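Local coordinates for nucleoporin NUP82 (PDB 3PBP), which serves as a structural component of the nuclear pore complex, here as the beta-propeller N-terminal domain that docks part of nucleoporin NUP116, at residues E147-T152 / N180-L185; P291-D296 / R353-R358; Y295-T300 / F319-L324; Q383-S388 / E411-D416. The protein carries 1 engineered substitution. All blocks are in the same frame, centred on the assembly; numbering follows the deposited sequence.

Interaction 1 (E147-T152 / N180-L185); sequences EDDTIT and NDITDL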
loop_
_atom_site.group_PDB
_atom_site.type_symbol
_atom_site.label_atom_id
_atom_site.label_comp_id
_atom_site.label_asym_id
_atom_site.label_seq_id
_atom_site.Cartn_x
_atom_site.Cartn_y
_atom_site.Cartn_z
ATOM N N GLU A 147 7.358 -2.847 -10.513
ATOM C CA GLU A 147 8.512 -3.491 -9.872
ATOM C C GLU A 147 9.298 -2.399 -9.160
ATOM O O GLU A 147 10.031 -2.643 -8.202
ATOM C CB GLU A 147 9.398 -4.153 -10.912
ATOM C CG GLU A 147 8.750 -5.334 -11.582
ATOM C CD GLU A 147 8.205 -6.324 -10.575
ATOM O OE1 GLU A 147 8.922 -6.615 -9.587
ATOM O OE2 GLU A 147 7.066 -6.814 -10.771
ATOM N N ASP A 148 9.113 -1.189 -9.676
ATOM C CA ASP A 148 9.696 0.053 -9.186
ATOM C C ASP A 148 9.474 0.276 -7.694
ATOM O O ASP A 148 10.306 0.876 -7.016
ATOM C CB ASP A 148 9.000 1.213 -9.879
ATOM C CG ASP A 148 9.889 1.952 -10.788
ATOM O OD1 ASP A 148 11.100 1.963 -10.512
ATOM O OD2 ASP A 148 9.375 2.536 -11.768
ATOM N N ASP A 149 8.312 -0.187 -7.227
ATOM C CA ASP A 149 7.821 -0.003 -5.861
ATOM C C ASP A 149 7.152 1.367 -5.960
ATOM O O ASP A 149 6.779 2.001 -4.977
ATOM C CB ASP A 149 8.949 0.010 -4.822
ATOM C CG ASP A 149 9.473 -1.380 -4.521
ATOM O OD1 ASP A 149 8.642 -2.316 -4.425
ATOM O OD2 ASP A 149 10.710 -1.528 -4.373
ATOM N N THR A 150 7.011 1.797 -7.201
ATOM C CA THR A 150 6.397 3.052 -7.536
ATOM C C THR A 150 4.883 2.766 -7.640
ATOM O O THR A 150 4.476 1.697 -8.117
ATOM C CB THR A 150 6.996 3.558 -8.890
ATOM O OG1 THR A 150 6.920 4.984 -8.946
ATOM C CG2 THR A 150 6.251 2.965 -10.087
ATOM N N ILE A 151 4.054 3.696 -7.170
ATOM C CA ILE A 151 2.597 3.520 -7.230
ATOM C C ILE A 151 2.009 4.683 -8.023
ATOM O O ILE A 151 2.188 5.844 -7.665
ATOM C CB ILE A 151 1.983 3.477 -5.810
ATOM C CG1 ILE A 151 2.619 2.329 -5.009
ATOM C CG2 ILE A 151 0.469 3.295 -5.901
ATOM C CD1 ILE A 151 2.338 2.368 -3.522
ATOM N N THR A 152 1.302 4.369 -9.099
ATOM C CA THR A 152 0.737 5.402 -9.967
ATOM C C THR A 152 -0.790 5.399 -10.098
ATOM O O THR A 152 -1.433 4.340 -10.134
ATOM C CB THR A 152 1.337 5.267 -11.395
ATOM O OG1 THR A 152 2.752 5.054 -11.293
ATOM C CG2 THR A 152 1.062 6.515 -12.224
ATOM N N ASN A 180 10.358 0.369 -0.029
ATOM C CA ASN A 180 10.864 -0.538 -1.052
ATOM C C ASN A 180 10.366 -1.952 -0.831
ATOM O O ASN A 180 9.929 -2.301 0.262
ATOM C CB ASN A 180 12.393 -0.546 -1.044
ATOM C CG ASN A 180 12.985 0.762 -1.549
ATOM O OD1 ASN A 180 12.995 1.019 -2.759
ATOM N ND2 ASN A 180 13.464 1.604 -0.626
ATOM N N ASP A 181 10.434 -2.760 -1.883
ATOM C CA ASP A 181 10.008 -4.156 -1.829
ATOM C C ASP A 181 8.542 -4.373 -1.443
ATOM O O ASP A 181 8.240 -5.155 -0.541
ATOM C CB ASP A 181 10.909 -4.919 -0.856
ATOM C CG ASP A 181 12.396 -4.734 -1.166
ATOM O OD1 ASP A 181 12.889 -5.352 -2.143
ATOM O OD2 ASP A 181 13.069 -3.962 -0.438
ATOM N N ILE A 182 7.630 -3.696 -2.130
ATOM C CA ILE A 182 6.210 -3.848 -1.852
ATOM C C ILE A 182 5.717 -5.143 -2.498
ATOM O O ILE A 182 5.923 -5.352 -3.686
ATOM C CB ILE A 182 5.423 -2.661 -2.423
ATOM C CG1 ILE A 182 6.036 -1.356 -1.910
ATOM C CG2 ILE A 182 3.971 -2.761 -2.026
ATOM C CD1 ILE A 182 5.339 -0.102 -2.372
ATOM N N THR A 183 5.080 -6.015 -1.722
ATOM C CA THR A 183 4.568 -7.280 -2.257
ATOM C C THR A 183 3.091 -7.190 -2.543
ATOM O O THR A 183 2.587 -7.890 -3.425
ATOM C CB THR A 183 4.662 -8.456 -1.267
ATOM O OG1 THR A 183 5.932 -8.442 -0.626
ATOM C CG2 THR A 183 4.471 -9.788 -2.002
ATOM N N ASP A 184 2.390 -6.362 -1.770
ATOM C CA ASP A 184 0.949 -6.245 -1.919
ATOM C C ASP A 184 0.426 -4.873 -1.532
ATOM O O ASP A 184 1.078 -4.095 -0.843
ATOM C CB ASP A 184 0.264 -7.339 -1.088
ATOM C CG ASP A 184 -1.130 -7.684 -1.594
ATOM O OD1 ASP A 184 -1.550 -7.151 -2.637
ATOM O OD2 ASP A 184 -1.812 -8.504 -0.939
ATOM N N LEU A 185 -0.781 -4.604 -1.998
ATOM C CA LEU A 185 -1.474 -3.343 -1.803
ATOM C C LEU A 185 -2.908 -3.668 -1.445
ATOM O O LEU A 185 -3.467 -4.669 -1.915
ATOM C CB LEU A 185 -1.478 -2.577 -3.112
ATOM C CG LEU A 185 -0.775 -1.244 -3.165
ATOM C CD1 LEU A 185 0.606 -1.368 -2.544
ATOM C CD2 LEU A 185 -0.710 -0.801 -4.612
#
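Asp149 reaches across to the backbone at the start of 182-187 and is gripped there by two consecutive N-H groups. Its CB points toward the 180-185 segment. CG is anti to the carbonyl carbon (chi1 -77°), which sets it 3.1 Å from Asp181 N. OD1 accepts from Ile182 N at 2.9 Å, in a nearly straight bond (165°). OD2 accepts from Asp181 N at 2.8 Å and also lies 3.5 Å from Asn180 CA. Both donors stand well above the carboxylate plane. Two bonds, one to each oxygen, should hold the carboxylate against turning. An alanine here would probably leave Asp181 N and Ile182 N without these acceptors and let the start of the strand shift.

The rest of the contact is aliphatic. Ile151 CD1 meets Ile182 CD1 at 4.1 Å, the two side chains crossing at about a right angle. The same Ile151 CD1 lies 4.2 Å from Leu185 CD1. The hairpin 141-155 thus packs on the first strand of the next sheet. Leu145 of strand 141-146 and Cys196 of strand 194-198 close round these residues, consistent with two adjacent blades of a beta-propeller.

Interaction 2 (P291-D296 / R353-R358); sequences PGELYD and RVKLQR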
loop_
_atom_site.group_PDB
_atom_site.type_symbol
_atom_site.label_atom_id
_atom_site.label_comp_id
_atom_site.label_asym_id
_atom_site.label_seq_id
_atom_site.Cartn_x
_atom_site.Cartn_y
_atom_site.Cartn_z
ATOM N N PRO A 291 4.395 -11.553 16.926
ATOM C CA PRO A 291 4.763 -12.950 17.211
ATOM C C PRO A 291 6.234 -13.211 16.922
ATOM O O PRO A 291 6.700 -12.973 15.806
ATOM C CB PRO A 291 3.864 -13.750 16.266
ATOM C CG PRO A 291 2.686 -12.851 16.057
ATOM C CD PRO A 291 3.339 -11.502 15.901
ATOM N N GLY A 292 6.956 -13.715 17.915
ATOM C CA GLY A 292 8.369 -13.985 17.726
ATOM C C GLY A 292 8.737 -14.910 16.574
ATOM O O GLY A 292 9.706 -14.651 15.868
ATOM N N GLU A 293 7.971 -15.979 16.376
ATOM C CA GLU A 293 8.274 -16.934 15.314
ATOM C C GLU A 293 8.431 -16.268 13.969
ATOM O O GLU A 293 9.380 -16.535 13.231
ATOM C CB GLU A 293 7.168 -17.981 15.159
ATOM C CG GLU A 293 6.745 -18.723 16.410
ATOM C CD GLU A 293 5.903 -19.960 16.077
ATOM O OE1 GLU A 293 4.896 -19.829 15.342
ATOM O OE2 GLU A 293 6.250 -21.068 16.549
ATOM N N LEU A 294 7.473 -15.404 13.658
ATOM C CA LEU A 294 7.415 -14.708 12.377
ATOM C C LEU A 294 8.640 -13.900 11.954
ATOM O O LEU A 294 8.759 -13.521 10.787
ATOM C CB LEU A 294 6.150 -13.839 12.337
ATOM C CG LEU A 294 4.881 -14.691 12.501
ATOM C CD1 LEU A 294 3.676 -13.802 12.765
ATOM C CD2 LEU A 294 4.669 -15.549 11.262
ATOM N N TYR A 295 9.553 -13.636 12.882
ATOM C CA TYR A 295 10.751 -12.891 12.521
ATOM C C TYR A 295 11.576 -13.734 11.548
ATOM O O TYR A 295 12.423 -13.210 10.822
ATOM C CB TYR A 295 11.575 -12.556 13.766
ATOM C CG TYR A 295 11.158 -11.275 14.455
ATOM C CD1 TYR A 295 11.280 -10.045 13.811
ATOM C CD2 TYR A 295 10.639 -11.289 15.755
ATOM C CE1 TYR A 295 10.896 -8.859 14.439
ATOM C CE2 TYR A 295 10.255 -10.107 16.387
ATOM C CZ TYR A 295 10.385 -8.899 15.722
ATOM O OH TYR A 295 9.998 -7.732 16.335
ATOM N N ASP A 296 11.306 -15.038 11.528
ATOM C CA ASP A 296 12.021 -15.960 10.649
ATOM C C ASP A 296 11.314 -16.162 9.319
ATOM O O ASP A 296 11.757 -16.961 8.503
ATOM C CB ASP A 296 12.204 -17.328 11.324
ATOM C CG ASP A 296 13.120 -17.269 12.537
ATOM O OD1 ASP A 296 14.273 -16.790 12.393
ATOM O OD2 ASP A 296 12.683 -17.707 13.628
ATOM N N ARG A 353 -3.846 -14.987 15.780
ATOM C CA ARG A 353 -2.967 -15.567 14.789
ATOM C C ARG A 353 -3.577 -16.916 14.359
ATOM O O ARG A 353 -4.044 -17.699 15.194
ATOM C CB ARG A 353 -1.570 -15.775 15.357
ATOM C CG ARG A 353 -0.591 -16.244 14.304
ATOM C CD ARG A 353 0.734 -16.600 14.890
ATOM N NE ARG A 353 1.635 -17.053 13.844
ATOM C CZ ARG A 353 2.827 -17.589 14.079
ATOM N NH1 ARG A 353 3.247 -17.736 15.331
ATOM N NH2 ARG A 353 3.598 -17.974 13.069
ATOM N N VAL A 354 -3.589 -17.172 13.054
ATOM C CA VAL A 354 -4.150 -18.404 12.519
ATOM C C VAL A 354 -3.103 -19.143 11.700
ATOM O O VAL A 354 -2.654 -18.643 10.666
ATOM C CB VAL A 354 -5.374 -18.103 11.618
ATOM C CG1 VAL A 354 -5.921 -19.388 11.020
ATOM C CG2 VAL A 354 -6.449 -17.392 12.424
ATOM N N LYS A 355 -2.696 -20.323 12.170
ATOM C CA LYS A 355 -1.715 -21.126 11.441
ATOM C C LYS A 355 -2.469 -22.160 10.618
ATOM O O LYS A 355 -3.130 -23.042 11.169
ATOM C CB LYS A 355 -0.759 -21.834 12.402
ATOM C CG LYS A 355 0.017 -20.904 13.315
ATOM C CD LYS A 355 0.984 -21.678 14.207
ATOM C CE LYS A 355 1.639 -20.758 15.231
ATOM N NZ LYS A 355 2.554 -21.483 16.152
ATOM N N LEU A 356 -2.378 -22.040 9.297
ATOM C CA LEU A 356 -3.063 -22.960 8.392
ATOM C C LEU A 356 -2.098 -24.036 7.912
ATOM O O LEU A 356 -2.498 -24.985 7.233
ATOM C CB LEU A 356 -3.635 -22.192 7.192
ATOM C CG LEU A 356 -4.549 -21.005 7.520
ATOM C CD1 LEU A 356 -4.893 -20.255 6.248
ATOM C CD2 LEU A 356 -5.806 -21.501 8.229
ATOM N N GLN A 357 -0.823 -23.872 8.262
ATOM C CA GLN A 357 0.213 -24.831 7.897
ATOM C C GLN A 357 0.142 -25.272 6.433
ATOM O O GLN A 357 0.531 -26.389 6.091
ATOM C CB GLN A 357 0.110 -26.048 8.817
ATOM C CG GLN A 357 0.269 -25.687 10.279
ATOM C CD GLN A 357 -0.253 -26.764 11.209
ATOM O OE1 GLN A 357 -1.453 -27.045 11.241
ATOM N NE2 GLN A 357 0.649 -27.376 11.972
ATOM N N ARG A 358 -0.371 -24.396 5.574
ATOM C CA ARG A 358 -0.468 -24.672 4.146
ATOM C C ARG A 358 0.166 -23.472 3.470
ATOM O O ARG A 358 0.227 -22.398 4.062
ATOM C CB ARG A 358 -1.926 -24.776 3.709
ATOM C CG ARG A 358 -2.725 -25.878 4.368
ATOM C CD ARG A 358 -4.203 -25.629 4.135
ATOM N NE ARG A 358 -5.071 -26.668 4.686
ATOM C CZ ARG A 358 -5.155 -27.910 4.214
ATOM N NH1 ARG A 358 -4.412 -28.279 3.170
ATOM N NH2 ARG A 358 -5.999 -28.775 4.775
#
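Arg353 approaches Glu293 with its chain stretched out: CG is anti to the backbone N (chi1 -174°), and CD and NE continue the same extended line. Glu293 CG is anti to its carbonyl carbon (chi1 -52°), and its carboxylate comes to the edge of the guanidinium. The two flat groups are nearly perpendicular, 84° apart. The extended chain of Lys355 crosses that of Glu293 at about a right angle.

One oxygen does the work. Glu293 OE1 accepts from Arg353 NH1 at 2.7 Å, on its anti side, and from Lys355 NZ at 3.0 Å, on its syn side. Both donors come from the same face of the carboxylate. Arg353 NH2 adds a weak bond to the same OE1 at 3.2 Å.

Both faces of the guanidinium are flanked. Leu294 CG sits 3.5 Å above one face of Arg353, offset toward the rim. Lys355 CE lies 3.4 Å above the opposite face of the same group, also toward the rim. Pro291 CB touches Arg353 NH1 more distantly, at 4.1 Å.

Arg353 has further partners on the turn 320-322 and the strand after it: NH2 forms a salt bridge with Asp321, and NE hydrogen-bonds Ser323 OG.

The contact fixes a short 3-10 turn to the end of strand 347-355 at the protein surface. Arg353 and Lys355 lie close together, and their like charges would probably repel. Glu293, with Asp321 as a second acid beside Arg353, is likely to offset that charge.

Interaction 3 (Y295-T300 / F319-L324); sequences YDYTAT and FDDGSL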
loop_
_atom_site.group_PDB
_atom_site.type_symbol
_atom_site.label_atom_id
_atom_site.label_comp_id
_atom_site.label_asym_id
_atom_site.label_seq_id
_atom_site.Cartn_x
_atom_site.Cartn_y
_atom_site.Cartn_z
ATOM N N TYR A 295 9.553 -13.636 12.882
ATOM C CA TYR A 295 10.751 -12.891 12.521
ATOM C C TYR A 295 11.576 -13.734 11.548
ATOM O O TYR A 295 12.423 -13.210 10.822
ATOM C CB TYR A 295 11.575 -12.556 13.766
ATOM C CG TYR A 295 11.158 -11.275 14.455
ATOM C CD1 TYR A 295 11.280 -10.045 13.811
ATOM C CD2 TYR A 295 10.639 -11.289 15.755
ATOM C CE1 TYR A 295 10.896 -8.859 14.439
ATOM C CE2 TYR A 295 10.255 -10.107 16.387
ATOM C CZ TYR A 295 10.385 -8.899 15.722
ATOM O OH TYR A 295 9.998 -7.732 16.335
ATOM N N ASP A 296 11.306 -15.038 11.528
ATOM C CA ASP A 296 12.021 -15.960 10.649
ATOM C C ASP A 296 11.314 -16.162 9.319
ATOM O O ASP A 296 11.757 -16.961 8.503
ATOM C CB ASP A 296 12.204 -17.328 11.324
ATOM C CG ASP A 296 13.120 -17.269 12.537
ATOM O OD1 ASP A 296 14.273 -16.790 12.393
ATOM O OD2 ASP A 296 12.683 -17.707 13.628
ATOM N N TYR A 297 10.214 -15.452 9.098
ATOM C CA TYR A 297 9.482 -15.590 7.848
ATOM C C TYR A 297 9.217 -14.252 7.170
ATOM O O TYR A 297 9.649 -13.194 7.649
ATOM C CB TYR A 297 8.167 -16.327 8.082
ATOM C CG TYR A 297 8.370 -17.714 8.657
ATOM C CD1 TYR A 297 8.487 -17.914 10.035
ATOM C CD2 TYR A 297 8.493 -18.829 7.814
ATOM C CE1 TYR A 297 8.722 -19.184 10.561
ATOM C CE2 TYR A 297 8.730 -20.100 8.330
ATOM C CZ TYR A 297 8.845 -20.272 9.703
ATOM O OH TYR A 297 9.092 -21.527 10.219
ATOM N N THR A 298 8.515 -14.304 6.045
ATOM C CA THR A 298 8.208 -13.094 5.303
ATOM C C THR A 298 6.717 -12.937 5.043
ATOM O O THR A 298 6.008 -13.916 4.788
ATOM C CB THR A 298 8.938 -13.072 3.947
ATOM O OG1 THR A 298 10.332 -13.350 4.146
ATOM C CG2 THR A 298 8.790 -11.700 3.286
ATOM N N ALA A 299 6.258 -11.687 5.116
ATOM C CA ALA A 299 4.862 -11.349 4.876
ATOM C C ALA A 299 4.556 -11.534 3.381
ATOM O O ALA A 299 5.342 -11.130 2.516
ATOM C CB ALA A 299 4.603 -9.912 5.313
ATOM N N THR A 300 3.414 -12.146 3.082
ATOM C CA THR A 300 3.041 -12.416 1.692
ATOM C C THR A 300 1.938 -11.536 1.105
ATOM O O THR A 300 2.118 -10.928 0.041
ATOM C CB THR A 300 2.586 -13.870 1.519
ATOM O OG1 THR A 300 3.506 -14.740 2.174
ATOM C CG2 THR A 300 2.552 -14.231 0.048
ATOM N N PHE A 319 1.939 -14.903 5.805
ATOM C CA PHE A 319 3.358 -15.148 6.069
ATOM C C PHE A 319 3.829 -16.498 5.520
ATOM O O PHE A 319 3.031 -17.430 5.384
ATOM C CB PHE A 319 3.623 -15.077 7.569
ATOM C CG PHE A 319 3.828 -13.681 8.083
ATOM C CD1 PHE A 319 5.055 -13.051 7.934
ATOM C CD2 PHE A 319 2.793 -13.003 8.727
ATOM C CE1 PHE A 319 5.257 -11.764 8.422
ATOM C CE2 PHE A 319 2.983 -11.715 9.218
ATOM C CZ PHE A 319 4.222 -11.092 9.065
ATOM N N ASP A 320 5.125 -16.580 5.203
ATOM C CA ASP A 320 5.756 -17.795 4.673
ATOM C C ASP A 320 5.318 -19.071 5.381
ATOM O O ASP A 320 5.084 -20.086 4.745
ATOM C CB ASP A 320 7.277 -17.732 4.816
ATOM C CG ASP A 320 7.941 -16.920 3.749
ATOM O OD1 ASP A 320 7.645 -17.154 2.559
ATOM O OD2 ASP A 320 8.782 -16.057 4.106
ATOM N N ASP A 321 5.239 -19.018 6.705
ATOM C CA ASP A 321 4.882 -20.182 7.503
ATOM C C ASP A 321 3.422 -20.603 7.416
ATOM O O ASP A 321 2.940 -21.363 8.262
ATOM C CB ASP A 321 5.254 -19.928 8.971
ATOM C CG ASP A 321 4.344 -18.912 9.643
ATOM O OD1 ASP A 321 3.934 -17.940 8.971
ATOM O OD2 ASP A 321 4.048 -19.078 10.849
ATOM N N GLY A 322 2.723 -20.121 6.395
ATOM C CA GLY A 322 1.321 -20.469 6.249
ATOM C C GLY A 322 0.523 -19.950 7.430
ATOM O O GLY A 322 -0.488 -20.532 7.816
ATOM N N SER A 323 0.988 -18.839 7.998
ATOM C CA SER A 323 0.347 -18.215 9.151
ATOM C C SER A 323 -0.408 -16.935 8.747
ATOM O O SER A 323 -0.141 -16.314 7.699
ATOM C CB SER A 323 1.412 -17.901 10.217
ATOM O OG SER A 323 0.846 -17.654 11.493
ATOM N N LEU A 324 -1.348 -16.543 9.599
ATOM C CA LEU A 324 -2.177 -15.367 9.364
ATOM C C LEU A 324 -2.256 -14.547 10.635
ATOM O O LEU A 324 -2.435 -15.110 11.708
ATOM C CB LEU A 324 -3.589 -15.820 9.014
ATOM C CG LEU A 324 -4.242 -15.325 7.741
ATOM C CD1 LEU A 324 -3.349 -15.647 6.555
ATOM C CD2 LEU A 324 -5.600 -15.985 7.610
#
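Asp320 and Thr298 meet through two bonds. Asp320 N donates to Thr298 O at 2.8 Å. Thr298 N returns a weak, bent bond to Asp320 OD2 at 2.6 Å (126°). The side chains of this pair lie alongside each other and point the same way. Thr298 OG1 bonds Arg114 of the NUP116 chain, which makes this contact part of the NUP116 interface. Thr298 O also takes a CA-H...O contact from Phe319 CA at 3.2 Å.

Further out, the Tyr297 ring packs on the turn 320-322. Asp321 CB stands over the centre of that ring, 3.5 Å from its centroid and 9° off the normal, a CH-pi contact, while its carboxylate is engaged by Arg353. Asp320 CB touches the ring edge, 3.4 Å from Tyr297 CD2. An alanine in place of Tyr297 would probably uncover Asp321 CB and open a gap beside the turn. Ala299 CB sits over one face of the Phe319 ring, 4.1 Å from its centroid.

Ala299 and Phe319 form a non-hydrogen-bonded antiparallel pair. It joins the start of strand 299-306 to the end of strand 313-319. Strands 299-306, 313-319, 323-329 and 347-355 form an antiparallel meander, consistent with a beta-propeller blade.

Interaction 4 (Q383-S388 / E411-D416); sequences QVNFMS and ESKLED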
loop_
_atom_site.group_PDB
_atom_site.type_symbol
_atom_site.label_atom_id
_atom_site.label_comp_id
_atom_site.label_asym_id
_atom_site.label_seq_id
_atom_site.Cartn_x
_atom_site.Cartn_y
_atom_site.Cartn_z
ATOM N N GLN A 383 -12.096 -20.846 4.486
ATOM C CA GLN A 383 -12.760 -19.608 4.836
ATOM C C GLN A 383 -12.612 -19.351 6.322
ATOM O O GLN A 383 -13.132 -20.100 7.147
ATOM C CB GLN A 383 -14.246 -19.642 4.494
ATOM C CG GLN A 383 -14.913 -18.297 4.754
ATOM C CD GLN A 383 -16.410 -18.388 4.914
ATOM O OE1 GLN A 383 -17.177 -17.978 4.032
ATOM N NE2 GLN A 383 -16.843 -18.926 6.048
ATOM N N VAL A 384 -11.883 -18.296 6.653
ATOM C CA VAL A 384 -11.688 -17.916 8.034
ATOM C C VAL A 384 -12.889 -17.044 8.375
ATOM O O VAL A 384 -13.165 -16.063 7.690
ATOM C CB VAL A 384 -10.392 -17.117 8.192
ATOM C CG1 VAL A 384 -10.166 -16.777 9.643
ATOM C CG2 VAL A 384 -9.238 -17.915 7.651
ATOM N N ASN A 385 -13.623 -17.413 9.416
ATOM C CA ASN A 385 -14.792 -16.646 9.811
ATOM C C ASN A 385 -14.606 -16.097 11.211
ATOM O O ASN A 385 -14.697 -16.841 12.183
ATOM C CB ASN A 385 -16.034 -17.535 9.770
ATOM C CG ASN A 385 -17.302 -16.781 10.111
ATOM O OD1 ASN A 385 -17.434 -16.215 11.200
ATOM N ND2 ASN A 385 -18.249 -16.771 9.179
ATOM N N PHE A 386 -14.352 -14.798 11.329
ATOM C CA PHE A 386 -14.159 -14.226 12.648
ATOM C C PHE A 386 -15.270 -13.333 13.169
ATOM O O PHE A 386 -15.025 -12.417 13.955
ATOM C CB PHE A 386 -12.812 -13.507 12.740
ATOM C CG PHE A 386 -12.350 -12.881 11.459
ATOM C CD1 PHE A 386 -12.737 -11.601 11.115
ATOM C CD2 PHE A 386 -11.477 -13.560 10.621
ATOM C CE1 PHE A 386 -12.258 -11.001 9.958
ATOM C CE2 PHE A 386 -10.997 -12.969 9.463
ATOM C CZ PHE A 386 -11.388 -11.684 9.133
HETATM N N MSE A 387 -16.499 -13.619 12.750
HETATM C CA MSE A 387 -17.652 -12.851 13.208
HETATM C C MSE A 387 -18.062 -13.288 14.611
HETATM O O MSE A 387 -18.927 -12.672 15.236
HETATM C CB MSE A 387 -18.830 -13.019 12.244
HETATM C CG MSE A 387 -18.751 -12.115 11.026
HETATM SE SE MSE A 387 -18.650 -10.210 11.501
HETATM C CE MSE A 387 -20.548 -9.810 11.633
ATOM N N SER A 388 -17.433 -14.363 15.089
ATOM C CA SER A 388 -17.688 -14.910 16.420
ATOM C C SER A 388 -17.368 -13.802 17.403
ATOM O O SER A 388 -18.166 -13.486 18.286
ATOM C CB SER A 388 -16.766 -16.105 16.695
ATOM O OG SER A 388 -16.574 -16.894 15.526
ATOM N N GLU A 411 -11.104 -16.653 18.684
ATOM C CA GLU A 411 -10.775 -17.777 17.818
ATOM C C GLU A 411 -11.711 -17.712 16.622
ATOM O O GLU A 411 -12.924 -17.588 16.780
ATOM C CB GLU A 411 -10.982 -19.096 18.553
ATOM C CG GLU A 411 -10.139 -19.235 19.808
ATOM C CD GLU A 411 -10.348 -20.564 20.524
ATOM O OE1 GLU A 411 -11.443 -20.771 21.105
ATOM O OE2 GLU A 411 -9.409 -21.398 20.498
ATOM N N SER A 412 -11.149 -17.784 15.425
ATOM C CA SER A 412 -11.954 -17.719 14.220
ATOM C C SER A 412 -12.320 -19.118 13.766
ATOM O O SER A 412 -11.543 -20.053 13.940
ATOM C CB SER A 412 -11.185 -17.003 13.106
ATOM O OG SER A 412 -10.849 -15.684 13.493
ATOM N N LYS A 413 -13.511 -19.259 13.193
ATOM C CA LYS A 413 -13.975 -20.546 12.693
ATOM C C LYS A 413 -13.343 -20.790 11.332
ATOM O O LYS A 413 -13.595 -20.057 10.377
ATOM C CB LYS A 413 -15.494 -20.549 12.545
ATOM C CG LYS A 413 -16.246 -20.200 13.811
ATOM C CD LYS A 413 -17.700 -19.874 13.505
ATOM C CE LYS A 413 -18.389 -19.233 14.701
ATOM N NZ LYS A 413 -19.713 -18.661 14.316
ATOM N N LEU A 414 -12.508 -21.814 11.251
ATOM C CA LEU A 414 -11.853 -22.151 10.001
ATOM C C LEU A 414 -12.768 -23.148 9.306
ATOM O O LEU A 414 -13.433 -23.941 9.967
ATOM C CB LEU A 414 -10.491 -22.783 10.289
ATOM C CG LEU A 414 -9.582 -22.998 9.087
ATOM C CD1 LEU A 414 -9.242 -21.648 8.497
ATOM C CD2 LEU A 414 -8.316 -23.722 9.508
ATOM N N GLU A 415 -12.825 -23.108 7.980
ATOM C CA GLU A 415 -13.681 -24.043 7.260
ATOM C C GLU A 415 -13.255 -24.280 5.824
ATOM O O GLU A 415 -13.059 -23.336 5.061
ATOM C CB GLU A 415 -15.127 -23.562 7.275
ATOM C CG GLU A 415 -16.088 -24.583 6.702
ATOM C CD GLU A 415 -17.534 -24.203 6.924
ATOM O OE1 GLU A 415 -18.002 -23.225 6.290
ATOM O OE2 GLU A 415 -18.196 -24.879 7.743
ATOM N N ASP A 416 -13.121 -25.549 5.456
ATOM C CA ASP A 416 -12.715 -25.908 4.104
ATOM C C ASP A 416 -13.878 -25.735 3.135
ATOM O O ASP A 416 -14.911 -26.394 3.246
ATOM C CB ASP A 416 -12.196 -27.346 4.076
ATOM C CG ASP A 416 -10.885 -27.509 4.839
ATOM O OD1 ASP A 416 -9.855 -26.942 4.403
ATOM O OD2 ASP A 416 -10.881 -28.204 5.877
#
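Gln383 N donates to Glu415 O at 2.7 Å. The return bond from Glu415 N to Gln383 O is weak.

Val384 turns to the opposite face of the sheet. Its CG1 is anti to the backbone N (chi1 -178°) and meets Ser412 CB at 3.6 Å. Its CG2 meets Leu414 CD1 at 3.8 Å. Leu324 of the neighbouring sheet packs on the same valine.

Asn385 faces Lys413 in a hydrogen-bonded antiparallel pair. Asn385 N donates to Lys413 O at 2.8 Å, and Lys413 N donates back to Asn385 O. Backbone bonds thus hold 413-419 as the outermost strand of this sheet within the chain. The amide of Asn385 turns back on its own chain: OD1 accepts from Met387 N at 3.2 Å, an Asx turn. It spans the exit from the strand into helix 387-399.

Phe386 is the N-cap residue of that helix. Ser412 OG lies 3.0 Å from Phe386 CB and reaches the ring edge at CD2, 3.6 Å away. That hydroxyl hydrogen-bonds Glu352 and, weakly, Trp389. Ser388, in the first turn of the helix, sets its OG 3.1 Å from Lys413 CE, against the aliphatic part of the lysine.

The two faces therefore differ chemically. Val384 and Leu414 give one an apolar surface. Gln383, Asn385, Lys413 and Glu415 make the other polar.

In the fold
From the N terminus, interaction 1 comes first. It closes the loop of 27 residues between 152 and 180, joining strands 151-155 and 182-187 of successive sheets. Interactions 2 and 3 start from the same stretch, 291-300, and share Tyr295 and Asp296. Interaction 3 closes the shorter loop, back to 319-324, before interaction 2 closes the longer one at 353-358. Both tie that stretch to one sheet, and their centres are 6 Å apart. Interaction 4 follows in series and closes the excursion through helix 387-399. Its sheet touches the previous one where Leu356 meets Leu414 and Leu324 meets Val384. Thr183 packs on Thr300, so interactions 1 and 3 also touch.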